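Local coordinates for protein pyruvate formate-lyase 2 (Archaeoglobus fulgidus, PDB 2F3O) that is of unknown function but belongs to the glycyl radical enzymes, resembles pyruvate formate-lyase and glycerol dehydratase, and probably acts as a lyase, at residues Gly152-Ala157 with Glu267-Ala272; Ile314-Asp319 with Gln329-Ala334; Thr692-Ser697 with Asn726-Asp731. All blocks are in the same frame, centred on the assembly; numbering follows the deposited sequence.

In the fold
Contacts 1 and 2 lie deep in the chain, each with its centre about 9 Å from the chain centre. They touch: Ala272 N reaches Thr331 O at 2.8 Å, and Gln271 NE2 reaches Ala330 O at 3.0 Å, both probable hydrogen bonds. Both also border a bound glycerol. Contact 1 is largely polar and includes two waters; contact 2 has no hydrogen bond between its segments and relies on packing. Contact 3 is farther out, about 23 Å from the chain centre, and mixes buried with exposed residues. It joins two parallel strands of the glycine radical region by regular backbone bonds. Its nearest atoms are about 12 Å from contact 2 and 17 Å from contact 1.

Contact 1 of 3, residues Gly152-Ala157 with Glu267-Ala272; sequences GISHVA and ENYEQA. With GOL (glycerol), chain D.
The imidazole of His155 carries the backbone O of Gln271 over one face, offset toward the rim. Tyr269 OH lies at the ring edge in its plane, 3.2 Å from CE1 of His155. Ile153 O lies at the edge too and takes a nearly straight bond from ND1 of His155 at 2.8 Å. The phenol ring of Tyr269 has Gly152 N over one face and Ile153 O at its edge. Gln271 CB packs alongside the histidine, and Ala272 CB touches CD2 of the His155 ring.

NE2 of His155 shares a hydrogen bond of 3.1 Å with O2 of the glycerol, whose O3 donates to Gln271 OE1. An alanine in place of His155 would probably leave Ile153 O and glycerol O2 without these partners and open a gap beside Ala272.

A chi1 of -64° turns OG of Ser154 beside its own backbone N, where it donates to Tyr269 O at 2.7 Å. His155 N bonds Gln271 O at 3.1 Å. One water joins Gly152 O to Tyr269 OH, and another joins Ser154 N to Asn268 OD1.

The segments meet where strand 156-157 runs parallel to strand 273-274. Glu428, Asn332 and Asp440 complete the glycerol site. This buried polar pocket is consistent with the substrate site inside the barrel of glycyl radical enzymes.

Contact 2 of 3, residues Ile314-Asp319 with Gln329-Ala334; sequences IVPAFD and QATNQA
Pro316 packs against the backbone of Gln329 and Ala330 in the close part of the contact. Its CD lies 3.6 Å from Gln329 CA, and its CB lies 3.7 Å from Ala330 O. Thr331 CG2 sits over one face of the proline ring, 3.7 Å from Pro316 N. Ile314 belongs to this well-packed part. Its chi1 of 65° sets CG1 between the backbone N and the carbonyl carbon, and chi2, near anti at 164°, extends CD1 to 3.9 Å from Thr331 CB. The Val315 and Gln329 side chains cross at a slant, with Val315 CG2 3.4 Å from Gln329 NE2. That NE2 has its polar partner in Asn99 OD1.

Gln333 and Phe318 form the looser margins. The side chain of Gln333 crosses that of Ile314 and brings NE2 to CG1 and CD1 of Ile314, while OE1 of Gln333 is hydrogen-bonded to Gln261 NE2. Phe318 approaches Ala330 O no closer than 4.0 Å at CE2. One face of its ring is covered within its own segment by Pro316 CB, above the ring centre.

All the touching residues are buried, so neither margin is a solvent side. No hydrogen bond crosses between the segments; Arg365 instead bonds both Ile314 O and Gln329 O.

The contact closes the loop that holds short helix 322-325. Segment 314-319 follows helix 297-310, with Ile314 against His265 of helix 250-267. Segment 329-334 leads into strand 334-338, which pairs with strand 368-373.

Contact 3 of 3, residues Thr692-Ser697 with Asn726-Asp731; sequences TINLSS and NILKED
Leu695 and Asn726 are joined by the shortest backbone bond of this contact, from Leu695 N to Asn726 O at 2.8 Å. Asn726 N in turn donates to Ile693 O at 3.0 Å, so Asn726 bridges the residues either side of Asn694. Leu695 does the same around Ile727, since its O accepts from Leu728 N at 3.1 Å. This is the alternating pattern of parallel strands. A weak bond from Ser697 N to Leu728 O ends the series.

The two asparagines lie side by side on the same face of the sheet and point the same way. ND2 of Asn726 donates to OD1 of Asn694 at 3.1 Å. The donor sits above the carbonyl plane rather than in it, and the two amide planes are 54° apart. The stronger partner of the Asn726 amide is Arg749 N, which bonds its OD1.

Apolar packing fills the other face. CB of Leu695 meets CD1 of Ile727 at 4.0 Å. CG2 of Ile727 stands anti to its backbone N and lies 3.8 Å from Ser697 CB. Farther out, the extended chain of Lys729 runs past Ser697 OG, with CG at 3.4 Å. Here the contact becomes exposed.

The strand axes are 27° apart. Helix 704-717 links the strands in a beta-alpha-beta crossover and covers Leu695 and Ile727 with Leu711 and Ile708. Helix 670-677 also packs on Leu695. On the asparagine face, Val748 of strand 747-749 touches Asn726 and Leu728; that strand leads toward Gly752, the predicted radical site. Ser696 and Lys729 are the N-caps of helices 697-700 and 730-738, while strand 722-728 continues the sheet to antiparallel strand 396-400.

Contact 1 of 3, residues Gly152-Ala157 with Glu267-Ala272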
loop_
_atom_site.group_PDB
_atom_site.type_symbol
_atom_site.label_atom_id
_atom_site.label_comp_id
_atom_site.label_asym_id
_atom_site.label_seq_id
_atom_site.Cartn_x
_atom_site.Cartn_y
_atom_site.Cartn_z
ATOM N N GLY A 152 -9.419 -26.248 13.919
ATOM C CA GLY A 152 -9.741 -24.841 14.172
ATOM C C GLY A 152 -8.535 -24.128 14.760
ATOM O O GLY A 152 -7.453 -24.723 14.852
ATOM N N ILE A 153 -8.692 -22.864 15.160
ATOM C CA ILE A 153 -7.537 -22.110 15.658
ATOM C C ILE A 153 -7.483 -21.930 17.169
ATOM O O ILE A 153 -6.588 -22.479 17.798
ATOM C CB ILE A 153 -7.357 -20.744 14.973
ATOM C CG1 ILE A 153 -7.469 -20.895 13.457
ATOM C CG2 ILE A 153 -6.015 -20.113 15.378
ATOM C CD1 ILE A 153 -6.376 -21.705 12.862
ATOM N N SER A 154 -8.413 -21.163 17.738
ATOM C CA SER A 154 -8.403 -20.841 19.174
ATOM C C SER A 154 -7.031 -20.355 19.681
ATOM O O SER A 154 -6.384 -19.522 19.029
ATOM C CB SER A 154 -8.882 -22.027 20.009
ATOM O OG SER A 154 -10.230 -22.356 19.746
ATOM N N HIS A 155 -6.589 -20.891 20.820
ATOM C CA HIS A 155 -5.282 -20.545 21.405
ATOM C C HIS A 155 -4.990 -19.070 21.485
ATOM O O HIS A 155 -4.050 -18.601 20.869
ATOM C CB HIS A 155 -4.139 -21.208 20.638
ATOM C CG HIS A 155 -4.167 -22.692 20.706
ATOM N ND1 HIS A 155 -4.984 -23.451 19.899
ATOM C CD2 HIS A 155 -3.500 -23.558 21.500
ATOM C CE1 HIS A 155 -4.808 -24.725 20.181
ATOM N NE2 HIS A 155 -3.931 -24.817 21.167
ATOM N N VAL A 156 -5.810 -18.335 22.207
ATOM C CA VAL A 156 -5.573 -16.921 22.363
ATOM C C VAL A 156 -6.119 -16.529 23.715
ATOM O O VAL A 156 -7.181 -17.006 24.109
ATOM C CB VAL A 156 -6.222 -16.097 21.197
ATOM C CG1 VAL A 156 -7.649 -16.518 20.937
ATOM C CG2 VAL A 156 -6.125 -14.598 21.455
ATOM N N ALA A 157 -5.367 -15.736 24.464
ATOM C CA ALA A 157 -5.932 -15.058 25.604
ATOM C C ALA A 157 -6.812 -13.888 25.117
ATOM O O ALA A 157 -6.329 -12.938 24.498
ATOM C CB ALA A 157 -4.846 -14.571 26.527
ATOM N N GLU A 267 -18.414 -21.189 19.847
ATOM C CA GLU A 267 -17.946 -20.816 18.515
ATOM C C GLU A 267 -16.594 -21.469 18.188
ATOM O O GLU A 267 -16.384 -21.977 17.093
ATOM C CB GLU A 267 -17.835 -19.297 18.412
ATOM C CG GLU A 267 -17.096 -18.786 17.173
ATOM C CD GLU A 267 -16.908 -17.277 17.166
ATOM O OE1 GLU A 267 -16.044 -16.764 17.913
ATOM O OE2 GLU A 267 -17.644 -16.609 16.408
ATOM N N ASN A 268 -15.685 -21.465 19.156
ATOM C CA ASN A 268 -14.308 -21.895 18.927
ATOM C C ASN A 268 -14.023 -23.162 19.659
ATOM O O ASN A 268 -14.531 -23.345 20.773
ATOM C CB ASN A 268 -13.350 -20.841 19.445
ATOM C CG ASN A 268 -13.587 -19.523 18.812
ATOM O OD1 ASN A 268 -13.100 -19.259 17.712
ATOM N ND2 ASN A 268 -14.365 -18.680 19.482
ATOM N N TYR A 269 -13.177 -24.007 19.069
ATOM C CA TYR A 269 -12.891 -25.309 19.656
ATOM C C TYR A 269 -12.117 -25.217 20.978
ATOM O O TYR A 269 -11.520 -24.194 21.296
ATOM C CB TYR A 269 -12.303 -26.291 18.611
ATOM C CG TYR A 269 -10.808 -26.367 18.534
ATOM C CD1 TYR A 269 -10.157 -27.584 18.693
ATOM C CD2 TYR A 269 -10.038 -25.227 18.298
ATOM C CE1 TYR A 269 -8.772 -27.676 18.626
ATOM C CE2 TYR A 269 -8.648 -25.297 18.244
ATOM C CZ TYR A 269 -8.019 -26.532 18.403
ATOM O OH TYR A 269 -6.648 -26.601 18.358
ATOM N N GLU A 270 -12.160 -26.311 21.730
ATOM C CA GLU A 270 -11.842 -26.401 23.169
ATOM C C GLU A 270 -10.457 -25.996 23.634
ATOM O O GLU A 270 -10.220 -25.957 24.835
ATOM C CB GLU A 270 -12.021 -27.845 23.606
ATOM C CG GLU A 270 -12.829 -28.651 22.618
ATOM C CD GLU A 270 -11.997 -29.423 21.589
ATOM O OE1 GLU A 270 -10.870 -29.873 21.916
ATOM O OE2 GLU A 270 -12.491 -29.587 20.442
ATOM N N GLN A 271 -9.533 -25.719 22.720
ATOM C CA GLN A 271 -8.154 -25.539 23.132
ATOM C C GLN A 271 -7.722 -24.099 23.417
ATOM O O GLN A 271 -7.668 -23.250 22.526
ATOM C CB GLN A 271 -7.200 -26.198 22.139
ATOM C CG GLN A 271 -7.546 -27.618 21.836
ATOM C CD GLN A 271 -7.478 -28.467 23.052
ATOM O OE1 GLN A 271 -6.467 -28.459 23.741
ATOM N NE2 GLN A 271 -8.546 -29.214 23.337
ATOM N N ALA A 272 -7.426 -23.851 24.682
ATOM C CA ALA A 272 -6.581 -22.742 25.093
ATOM C C ALA A 272 -7.171 -21.358 24.988
ATOM O O ALA A 272 -6.424 -20.397 24.880
ATOM C CB ALA A 272 -5.222 -22.807 24.426
HETATM C C1 GOL D . -2.049 -25.595 24.550
HETATM O O1 GOL D . -1.288 -25.231 23.435
HETATM C C2 GOL D . -2.692 -26.941 24.296
HETATM O O2 GOL D . -2.963 -27.173 22.925
HETATM C C3 GOL D . -3.956 -26.921 25.124
HETATM O O3 GOL D . -4.254 -28.245 25.470
HETATM O O HOH W 1 -5.382 -25.265 16.525
HETATM O O HOH W 2 -10.538 -19.661 16.507
#

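Contact 2 of 3, residues Ile314-Asp319 with Gln329-Ala334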
loop_
_atom_site.group_PDB
_atom_site.type_symbol
_atom_site.label_atom_id
_atom_site.label_comp_id
_atom_site.label_asym_id
_atom_site.label_seq_id
_atom_site.Cartn_x
_atom_site.Cartn_y
_atom_site.Cartn_z
ATOM N N ILE A 314 -15.408 -28.488 30.852
ATOM C CA ILE A 314 -15.008 -29.127 29.599
ATOM C C ILE A 314 -13.815 -30.053 29.700
ATOM O O ILE A 314 -12.915 -29.903 30.512
ATOM C CB ILE A 314 -14.827 -28.174 28.368
ATOM C CG1 ILE A 314 -13.674 -27.198 28.563
ATOM C CG2 ILE A 314 -16.095 -27.447 28.046
ATOM C CD1 ILE A 314 -13.232 -26.543 27.272
ATOM N N VAL A 315 -13.856 -31.010 28.806
ATOM C CA VAL A 315 -12.947 -32.101 28.754
ATOM C C VAL A 315 -13.002 -32.326 27.240
ATOM O O VAL A 315 -14.055 -32.126 26.625
ATOM C CB VAL A 315 -13.515 -33.264 29.646
ATOM C CG1 VAL A 315 -14.117 -34.401 28.832
ATOM C CG2 VAL A 315 -12.453 -33.784 30.581
ATOM N N PRO A 316 -11.870 -32.650 26.609
ATOM C CA PRO A 316 -11.786 -32.562 25.143
ATOM C C PRO A 316 -12.449 -33.724 24.401
ATOM O O PRO A 316 -12.536 -34.805 24.932
ATOM C CB PRO A 316 -10.287 -32.561 24.902
ATOM C CG PRO A 316 -9.742 -33.366 26.043
ATOM C CD PRO A 316 -10.618 -33.115 27.217
ATOM N N ALA A 317 -12.918 -33.500 23.178
ATOM C CA ALA A 317 -13.567 -34.568 22.379
ATOM C C ALA A 317 -12.563 -35.346 21.536
ATOM O O ALA A 317 -12.717 -35.459 20.316
ATOM C CB ALA A 317 -14.670 -33.996 21.465
ATOM N N PHE A 318 -11.539 -35.877 22.194
ATOM C CA PHE A 318 -10.457 -36.535 21.505
ATOM C C PHE A 318 -10.802 -37.986 21.255
ATOM O O PHE A 318 -11.266 -38.667 22.149
ATOM C CB PHE A 318 -9.199 -36.485 22.360
ATOM C CG PHE A 318 -8.566 -35.118 22.458
ATOM C CD1 PHE A 318 -8.759 -34.169 21.473
ATOM C CD2 PHE A 318 -7.726 -34.813 23.515
ATOM C CE1 PHE A 318 -8.160 -32.934 21.566
ATOM C CE2 PHE A 318 -7.130 -33.584 23.603
ATOM C CZ PHE A 318 -7.346 -32.645 22.635
ATOM N N ASP A 319 -10.538 -38.474 20.052
ATOM C CA ASP A 319 -10.655 -39.901 19.772
ATOM C C ASP A 319 -9.447 -40.673 20.328
ATOM O O ASP A 319 -8.581 -40.097 20.988
ATOM C CB ASP A 319 -10.698 -40.121 18.273
ATOM C CG ASP A 319 -9.436 -39.646 17.609
ATOM O OD1 ASP A 319 -9.331 -38.421 17.423
ATOM O OD2 ASP A 319 -8.539 -40.477 17.302
ATOM N N GLN A 329 -6.577 -34.986 29.306
ATOM C CA GLN A 329 -7.756 -34.123 29.239
ATOM C C GLN A 329 -7.417 -32.649 29.027
ATOM O O GLN A 329 -7.794 -31.779 29.820
ATOM C CB GLN A 329 -8.617 -34.301 30.486
ATOM C CG GLN A 329 -9.111 -35.713 30.675
ATOM C CD GLN A 329 -9.942 -35.857 31.924
ATOM O OE1 GLN A 329 -9.625 -35.280 32.970
ATOM N NE2 GLN A 329 -11.018 -36.629 31.828
ATOM N N ALA A 330 -6.673 -32.387 27.962
ATOM C CA ALA A 330 -6.079 -31.083 27.748
ATOM C C ALA A 330 -7.046 -30.153 27.052
ATOM O O ALA A 330 -7.446 -30.378 25.914
ATOM C CB ALA A 330 -4.836 -31.242 26.937
ATOM N N THR A 331 -7.457 -29.114 27.754
ATOM C CA THR A 331 -8.256 -28.075 27.132
ATOM C C THR A 331 -7.534 -26.758 27.363
ATOM O O THR A 331 -7.157 -26.074 26.412
ATOM C CB THR A 331 -9.681 -28.023 27.700
ATOM O OG1 THR A 331 -9.635 -27.921 29.130
ATOM C CG2 THR A 331 -10.445 -29.274 27.307
ATOM N N ASN A 332 -7.363 -26.418 28.636
ATOM C CA ASN A 332 -6.419 -25.406 29.073
ATOM C C ASN A 332 -6.807 -23.959 28.918
ATOM O O ASN A 332 -6.077 -23.186 28.303
ATOM C CB ASN A 332 -5.016 -25.690 28.542
ATOM C CG ASN A 332 -4.428 -26.900 29.183
ATOM O OD1 ASN A 332 -4.255 -26.913 30.384
ATOM N ND2 ASN A 332 -4.168 -27.941 28.409
ATOM N N GLN A 333 -7.959 -23.605 29.480
ATOM C CA GLN A 333 -8.306 -22.212 29.661
ATOM C C GLN A 333 -7.325 -21.655 30.659
ATOM O O GLN A 333 -7.433 -21.922 31.838
ATOM C CB GLN A 333 -9.720 -22.053 30.216
ATOM C CG GLN A 333 -10.813 -22.346 29.221
ATOM C CD GLN A 333 -12.126 -22.617 29.896
ATOM O OE1 GLN A 333 -12.778 -21.705 30.397
ATOM N NE2 GLN A 333 -12.529 -23.879 29.909
ATOM N N ALA A 334 -6.366 -20.879 30.184
ATOM C CA ALA A 334 -5.312 -20.414 31.047
ATOM C C ALA A 334 -5.632 -19.102 31.734
ATOM O O ALA A 334 -6.481 -18.343 31.297
ATOM C CB ALA A 334 -4.037 -20.292 30.279
#

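Contact 3 of 3, residues Thr692-Ser697 with Asn726-Asp731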
loop_
_atom_site.group_PDB
_atom_site.type_symbol
_atom_site.label_atom_id
_atom_site.label_comp_id
_atom_site.label_asym_id
_atom_site.label_seq_id
_atom_site.Cartn_x
_atom_site.Cartn_y
_atom_site.Cartn_z
ATOM N N THR A 692 9.652 -29.274 32.953
ATOM C CA THR A 692 8.984 -29.894 34.100
ATOM C C THR A 692 9.973 -30.541 35.047
ATOM O O THR A 692 10.759 -31.391 34.631
ATOM C CB THR A 692 8.076 -31.001 33.648
ATOM O OG1 THR A 692 7.384 -30.579 32.475
ATOM C CG2 THR A 692 7.096 -31.359 34.742
ATOM N N ILE A 693 9.925 -30.165 36.318
ATOM C CA ILE A 693 10.817 -30.749 37.322
ATOM C C ILE A 693 10.055 -31.629 38.324
ATOM O O ILE A 693 9.236 -31.141 39.095
ATOM C CB ILE A 693 11.647 -29.647 38.026
ATOM C CG1 ILE A 693 12.699 -29.107 37.063
ATOM C CG2 ILE A 693 12.337 -30.176 39.276
ATOM C CD1 ILE A 693 13.495 -30.210 36.410
ATOM N N ASN A 694 10.304 -32.932 38.278
ATOM C CA ASN A 694 9.595 -33.874 39.147
ATOM C C ASN A 694 10.414 -34.276 40.366
ATOM O O ASN A 694 11.504 -34.835 40.244
ATOM C CB ASN A 694 9.173 -35.126 38.380
ATOM C CG ASN A 694 8.076 -34.853 37.394
ATOM O OD1 ASN A 694 7.670 -33.712 37.206
ATOM N ND2 ASN A 694 7.585 -35.901 36.753
ATOM N N LEU A 695 9.868 -33.992 41.542
ATOM C CA LEU A 695 10.569 -34.211 42.795
ATOM C C LEU A 695 9.799 -35.174 43.694
ATOM O O LEU A 695 8.569 -35.097 43.793
ATOM C CB LEU A 695 10.774 -32.879 43.521
ATOM C CG LEU A 695 11.894 -31.981 43.009
ATOM C CD1 LEU A 695 11.796 -30.618 43.648
ATOM C CD2 LEU A 695 13.245 -32.606 43.295
ATOM N N SER A 696 10.537 -36.085 44.331
ATOM C CA SER A 696 10.022 -36.960 45.391
ATOM C C SER A 696 9.691 -36.104 46.609
ATOM O O SER A 696 10.408 -35.146 46.896
ATOM C CB SER A 696 11.093 -38.012 45.734
ATOM O OG SER A 696 10.811 -38.725 46.926
ATOM N N SER A 697 8.609 -36.433 47.312
ATOM C CA SER A 697 8.199 -35.647 48.490
ATOM C C SER A 697 9.112 -35.826 49.709
ATOM O O SER A 697 9.167 -34.961 50.591
ATOM C CB SER A 697 6.732 -35.926 48.876
ATOM O OG SER A 697 6.512 -37.281 49.238
ATOM N N ASN A 726 6.467 -30.803 40.135
ATOM C CA ASN A 726 5.636 -31.878 40.644
ATOM C C ASN A 726 6.181 -32.414 41.952
ATOM O O ASN A 726 7.363 -32.749 42.049
ATOM C CB ASN A 726 5.583 -33.019 39.642
ATOM C CG ASN A 726 4.412 -32.914 38.719
ATOM O OD1 ASN A 726 3.366 -32.362 39.080
ATOM N ND2 ASN A 726 4.568 -33.445 37.516
ATOM N N ILE A 727 5.316 -32.492 42.955
ATOM C CA ILE A 727 5.661 -33.167 44.200
ATOM C C ILE A 727 4.851 -34.458 44.249
ATOM O O ILE A 727 3.632 -34.454 44.406
ATOM C CB ILE A 727 5.407 -32.288 45.427
ATOM C CG1 ILE A 727 6.138 -30.948 45.292
ATOM C CG2 ILE A 727 5.858 -32.985 46.665
ATOM C CD1 ILE A 727 7.609 -31.051 45.020
ATOM N N LEU A 728 5.539 -35.569 44.056
ATOM C CA LEU A 728 4.875 -36.834 43.853
ATOM C C LEU A 728 5.352 -37.909 44.827
ATOM O O LEU A 728 6.562 -38.063 45.072
ATOM C CB LEU A 728 5.128 -37.309 42.431
ATOM C CG LEU A 728 4.735 -36.315 41.344
ATOM C CD1 LEU A 728 5.223 -36.785 39.978
ATOM C CD2 LEU A 728 3.224 -36.085 41.384
ATOM N N LYS A 729 4.386 -38.654 45.365
ATOM C CA LYS A 729 4.642 -39.791 46.239
ATOM C C LYS A 729 4.397 -41.017 45.390
ATOM O O LYS A 729 3.270 -41.279 44.991
ATOM C CB LYS A 729 3.698 -39.740 47.442
ATOM C CG LYS A 729 3.508 -38.312 47.952
ATOM C CD LYS A 729 2.850 -38.218 49.306
ATOM C CE LYS A 729 2.997 -36.792 49.846
ATOM N NZ LYS A 729 2.160 -36.532 51.056
ATOM N N GLU A 730 5.470 -41.745 45.103
ATOM C CA GLU A 730 5.480 -42.789 44.076
ATOM C C GLU A 730 4.449 -43.917 44.250
ATOM O O GLU A 730 3.743 -44.280 43.310
ATOM C CB GLU A 730 6.890 -43.351 43.945
ATOM C CG GLU A 730 7.041 -44.443 42.922
ATOM C CD GLU A 730 8.490 -44.676 42.591
ATOM O OE1 GLU A 730 9.309 -43.791 42.938
ATOM O OE2 GLU A 730 8.808 -45.730 41.995
ATOM N N ASP A 731 4.327 -44.451 45.457
ATOM C CA ASP A 731 3.365 -45.537 45.669
ATOM C C ASP A 731 1.895 -45.085 45.819
ATOM O O ASP A 731 0.991 -45.920 45.759
ATOM C CB ASP A 731 3.801 -46.491 46.800
ATOM C CG ASP A 731 4.092 -45.764 48.105
ATOM O OD1 ASP A 731 4.660 -46.414 49.017
ATOM O OD2 ASP A 731 3.762 -44.550 48.221
#